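Local coordinates for niemann-Pick type C2 protein (Camponotus japonicus, PDB 3WEB), which binds oleic acid within an immunoglobulin-like beta-sandwich and probably carries lipids in the chemical communication of worker ants, at residues M111-N116 / I122-F127. Numbering follows the deposited sequence.
With OLA (oleic acid), chain B.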
ATOM      1  N   MET A 111      -1.538  -6.059  -4.632  1.00 17.96           N
ATOM      2  CA  MET A 111      -2.647  -5.719  -3.752  1.00 17.89           C
ATOM      3  C   MET A 111      -2.087  -5.348  -2.398  1.00 16.74           C
ATOM      4  O   MET A 111      -1.266  -6.068  -1.842  1.00 16.74           O
ATOM      5  CB  MET A 111      -3.631  -6.876  -3.610  1.00 20.41           C
ATOM      6  CG  MET A 111      -4.402  -7.207  -4.882  1.00 23.72           C
ATOM      7  SD  MET A 111      -5.412  -8.690  -4.684  1.00 29.19           S
ATOM      8  CE  MET A 111      -6.309  -8.286  -3.183  1.00 27.36           C
ATOM      9  N   TRP A 112      -2.537  -4.217  -1.873  1.00 15.04           N
ATOM     10  CA  TRP A 112      -1.958  -3.659  -0.665  1.00 14.82           C
ATOM     11  C   TRP A 112      -3.080  -3.194   0.241  1.00 14.27           C
ATOM     12  O   TRP A 112      -3.925  -2.390  -0.170  1.00 13.67           O
ATOM     13  CB  TRP A 112      -1.028  -2.505  -1.055  1.00 14.97           C
ATOM     14  CG  TRP A 112      -0.424  -1.726   0.072  1.00 15.59           C
ATOM     15  CD1 TRP A 112       0.138  -2.222   1.218  1.00 15.76           C
ATOM     16  CD2 TRP A 112      -0.262  -0.303   0.127  1.00 15.90           C
ATOM     17  NE1 TRP A 112       0.609  -1.193   1.996  1.00 15.79           N
ATOM     18  CE2 TRP A 112       0.378  -0.003   1.351  1.00 15.94           C
ATOM     19  CE3 TRP A 112      -0.613   0.750  -0.734  1.00 16.06           C
ATOM     20  CZ2 TRP A 112       0.680   1.309   1.743  1.00 15.90           C
ATOM     21  CZ3 TRP A 112      -0.305   2.061  -0.347  1.00 15.85           C
ATOM     22  CH2 TRP A 112       0.332   2.326   0.887  1.00 16.04           C
ATOM     23  N   GLU A 113      -3.088  -3.717   1.468  1.00 14.48           N
ATOM     24  CA  GLU A 113      -4.168  -3.465   2.414  1.00 14.62           C
ATOM     25  C   GLU A 113      -3.678  -2.905   3.740  1.00 13.83           C
ATOM     26  O   GLU A 113      -2.597  -3.247   4.214  1.00 13.30           O
ATOM     27  CB  GLU A 113      -4.950  -4.755   2.712  1.00 16.09           C
ATOM     28  CG  GLU A 113      -5.374  -5.567   1.498  1.00 18.72           C
ATOM     29  CD  GLU A 113      -6.155  -6.817   1.874  1.00 20.17           C
ATOM     30  OE1 GLU A 113      -6.067  -7.261   3.043  1.00 20.75           O
ATOM     31  OE2 GLU A 113      -6.862  -7.355   0.993  1.00 22.33           O
ATOM     32  N   PHE A 114      -4.488  -2.032   4.332  1.00 12.86           N
ATOM     33  CA  PHE A 114      -4.339  -1.667   5.739  1.00 12.70           C
ATOM     34  C   PHE A 114      -5.533  -2.257   6.467  1.00 12.81           C
ATOM     35  O   PHE A 114      -6.679  -2.030   6.075  1.00 12.09           O
ATOM     36  CB  PHE A 114      -4.374  -0.143   5.932  1.00 12.78           C
ATOM     37  CG  PHE A 114      -3.055   0.555   5.732  1.00 12.96           C
ATOM     38  CD1 PHE A 114      -1.945  -0.097   5.200  1.00 13.19           C
ATOM     39  CD2 PHE A 114      -2.934   1.904   6.065  1.00 13.04           C
ATOM     40  CE1 PHE A 114      -0.740   0.570   5.023  1.00 13.43           C
ATOM     41  CE2 PHE A 114      -1.728   2.576   5.888  1.00 12.99           C
ATOM     42  CZ  PHE A 114      -0.630   1.910   5.365  1.00 13.29           C
ATOM     43  N   ARG A 115      -5.260  -3.021   7.516  1.00 13.08           N
ATOM     44  CA  ARG A 115      -6.312  -3.557   8.362  1.00 13.68           C
ATOM     45  C   ARG A 115      -6.224  -2.973   9.764  1.00 13.65           C
ATOM     46  O   ARG A 115      -5.143  -2.572  10.222  1.00 13.25           O
ATOM     47  CB  ARG A 115      -6.221  -5.083   8.421  1.00 14.51           C
ATOM     48  CG  ARG A 115      -6.399  -5.751   7.068  1.00 16.00           C
ATOM     49  CD  ARG A 115      -6.232  -7.252   7.181  1.00 17.89           C
ATOM     50  NE  ARG A 115      -6.346  -7.908   5.879  1.00 19.97           N
ATOM     51  CZ  ARG A 115      -6.228  -9.221   5.695  1.00 21.67           C
ATOM     52  NH1 ARG A 115      -6.009 -10.029   6.730  1.00 23.12           N
ATOM     53  NH2 ARG A 115      -6.329  -9.733   4.476  1.00 22.51           N
ATOM     54  N   ASN A 116      -7.357  -2.928  10.453  1.00 13.61           N
ATOM     55  CA  ASN A 116      -7.341  -2.540  11.855  1.00 14.53           C
ATOM     56  C   ASN A 116      -7.053  -3.748  12.749  1.00 15.38           C
ATOM     57  O   ASN A 116      -6.819  -4.865  12.265  1.00 15.34           O
ATOM     58  CB  ASN A 116      -8.639  -1.834  12.258  1.00 13.77           C
ATOM     59  CG  ASN A 116      -9.854  -2.750  12.219  1.00 13.56           C
ATOM     60  OD1 ASN A 116      -9.740  -3.960  12.007  1.00 13.66           O
ATOM     61  ND2 ASN A 116     -11.024  -2.171  12.432  1.00 13.69           N
ATOM     62  N   ILE A 122      -9.351  -1.423   6.239  1.00 12.62           N
ATOM     63  CA  ILE A 122      -9.501   0.032   6.150  1.00 12.28           C
ATOM     64  C   ILE A 122      -9.327   0.443   4.694  1.00 12.34           C
ATOM     65  O   ILE A 122     -10.113   1.235   4.164  1.00 12.39           O
ATOM     66  CB  ILE A 122      -8.448   0.773   7.005  1.00 12.20           C
ATOM     67  CG1 ILE A 122      -8.453   0.252   8.450  1.00 12.52           C
ATOM     68  CG2 ILE A 122      -8.704   2.278   6.978  1.00 12.37           C
ATOM     69  CD1 ILE A 122      -7.171   0.550   9.205  1.00 12.72           C
ATOM     70  N   THR A 123      -8.291  -0.103   4.054  1.00 11.89           N
ATOM     71  CA  THR A 123      -8.025   0.155   2.636  1.00 12.02           C
ATOM     72  C   THR A 123      -7.625  -1.119   1.918  1.00 12.46           C
ATOM     73  O   THR A 123      -7.028  -2.011   2.522  1.00 12.35           O
ATOM     74  CB  THR A 123      -6.867   1.153   2.450  1.00 11.78           C
ATOM     75  OG1 THR A 123      -5.688   0.632   3.069  1.00 11.86           O
ATOM     76  CG2 THR A 123      -7.209   2.497   3.066  1.00 11.71           C
ATOM     77  N   CYS A 124      -7.933  -1.176   0.624  1.00 12.91           N
ATOM     78  CA  CYS A 124      -7.418  -2.219  -0.261  1.00 13.91           C
ATOM     79  C   CYS A 124      -7.159  -1.575  -1.609  1.00 13.73           C
ATOM     80  O   CYS A 124      -8.098  -1.124  -2.271  1.00 13.56           O
ATOM     81  CB  CYS A 124      -8.429  -3.354  -0.411  1.00 14.73           C
ATOM     82  SG  CYS A 124      -7.770  -4.846  -1.190  1.00 16.55           S
ATOM     83  N   VAL A 125      -5.886  -1.545  -1.995  1.00 13.56           N
ATOM     84  CA  VAL A 125      -5.430  -0.913  -3.236  1.00 13.90           C
ATOM     85  C   VAL A 125      -4.901  -2.002  -4.153  1.00 13.96           C
ATOM     86  O   VAL A 125      -4.149  -2.866  -3.711  1.00 13.60           O
ATOM     87  CB  VAL A 125      -4.287   0.090  -2.957  1.00 14.34           C
ATOM     88  CG1 VAL A 125      -3.804   0.738  -4.250  1.00 14.82           C
ATOM     89  CG2 VAL A 125      -4.730   1.151  -1.945  1.00 15.19           C
ATOM     90  N   LYS A 126      -5.307  -1.963  -5.421  1.00 14.26           N
ATOM     91  CA  LYS A 126      -4.844  -2.928  -6.410  1.00 14.97           C
ATOM     92  C   LYS A 126      -4.351  -2.188  -7.651  1.00 14.37           C
ATOM     93  O   LYS A 126      -5.046  -1.323  -8.184  1.00 13.82           O
ATOM     94  CB  LYS A 126      -5.976  -3.884  -6.778  1.00 16.99           C
ATOM     95  CG  LYS A 126      -5.604  -4.967  -7.770  1.00 19.00           C
ATOM     96  CD  LYS A 126      -6.863  -5.711  -8.175  1.00 21.08           C
ATOM     97  CE  LYS A 126      -6.564  -7.090  -8.727  1.00 22.94           C
ATOM     98  NZ  LYS A 126      -7.829  -7.674  -9.254  1.00 24.90           N
ATOM     99  N   PHE A 127      -3.145  -2.509  -8.096  1.00 13.58           N
ATOM    100  CA  PHE A 127      -2.610  -1.856  -9.293  1.00 13.29           C
ATOM    101  C   PHE A 127      -1.618  -2.750 -10.031  1.00 13.17           C
ATOM    102  O   PHE A 127      -1.004  -3.638  -9.416  1.00 13.49           O
ATOM    103  CB  PHE A 127      -1.979  -0.502  -8.934  1.00 13.15           C
ATOM    104  CG  PHE A 127      -0.771  -0.604  -8.050  1.00 13.28           C
ATOM    105  CD1 PHE A 127      -0.908  -0.737  -6.672  1.00 13.29           C
ATOM    106  CD2 PHE A 127       0.503  -0.541  -8.597  1.00 13.30           C
ATOM    107  CE1 PHE A 127       0.215  -0.816  -5.862  1.00 13.35           C
ATOM    108  CE2 PHE A 127       1.626  -0.626  -7.800  1.00 13.61           C
ATOM    109  CZ  PHE A 127       1.480  -0.766  -6.427  1.00 13.61           C
TER
HETATM  110  C1  OLA B 201       7.845  -2.534   4.301  1.00 39.15           C
HETATM  111  O1  OLA B 201       7.072  -2.495   5.286  1.00 37.00           O
HETATM  112  O2  OLA B 201       8.588  -3.513   4.059  1.00 39.46           O
HETATM  113  C2  OLA B 201       7.892  -1.346   3.366  1.00 39.08           C
HETATM  114  C3  OLA B 201       7.397  -1.733   1.975  1.00 38.86           C
HETATM  115  C4  OLA B 201       6.370  -0.735   1.454  1.00 39.21           C
HETATM  116  C5  OLA B 201       4.991  -1.365   1.320  1.00 38.35           C
HETATM  117  C6  OLA B 201       4.127  -0.623   0.309  1.00 38.79           C
HETATM  118  C7  OLA B 201       3.872  -1.508  -0.905  1.00 38.03           C
HETATM  119  C8  OLA B 201       2.929  -0.871  -1.926  1.00 38.75           C
HETATM  120  C9  OLA B 201       3.670   0.113  -2.810  1.00 38.03           C
HETATM  121  C10 OLA B 201       4.334  -0.225  -3.921  1.00 38.45           C
HETATM  122  C11 OLA B 201       4.426  -1.643  -4.439  1.00 39.52           C
HETATM  123  C12 OLA B 201       5.792  -1.867  -5.071  1.00 40.99           C
HETATM  124  C13 OLA B 201       6.368  -3.219  -4.669  1.00 42.39           C
HETATM  125  C14 OLA B 201       7.842  -3.301  -5.045  1.00 43.69           C
HETATM  126  C15 OLA B 201       8.288  -4.748  -5.222  1.00 44.73           C
HETATM  127  C16 OLA B 201       9.210  -5.176  -4.086  1.00 45.74           C
HETATM  128  C17 OLA B 201      10.647  -5.320  -4.575  1.00 46.46           C
HETATM  129  C18 OLA B 201      11.377  -6.412  -3.823  1.00 47.76           C
HETATM  130  O   HOH W   1      -3.710   0.045   1.266  1.00 15.35           O
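Phe114 O takes two backbone N-H groups from consecutive residues: Ile122 N at 2.7 Å, in the carbonyl plane, and Thr123 N at 3.2 Å on a lone pair. Two residues thus face one, a classic beta bulge, and beyond it Trp112 and Val125 form an antiparallel hydrogen-bonded pair, with Trp112 N 2.8 Å from Val125 O. A water joins Trp112 O, to which it donates, to Thr123 OG1, its oxygen 2.7 Å from OG1, and sits over one face of the indole. Across the opposite face runs the oleic acid chain, its C8 3.8 Å from Trp112 CD2; farther along, Phe127 turns its ring edge to the lipid. This hairpin of strands 107-116 and 121-131 therefore lines the lipid pocket of the ML-domain beta-sandwich with its Trp112 side, while Glu113 and Cys124 lie on the other face. There Glu113 CG stands anti to the carbonyl carbon (chi1 -48°) and the chain runs out extended, bringing OE2 to 3.4 Å from Cys124 SG, which is in a disulfide with Cys6. Arg115 grips Glu113 OE1 side-on through NE and NH2, and Lys121 pairs with OE2. Replacing Glu113 by an alanine would probably deprive Lys121 of this carboxylate, leave Arg115 with Asp119 as its remaining acidic partner and open a gap beside the disulfide. Next along this face, Met111 CG lies alongside Lys126 CG at 3.8 Å.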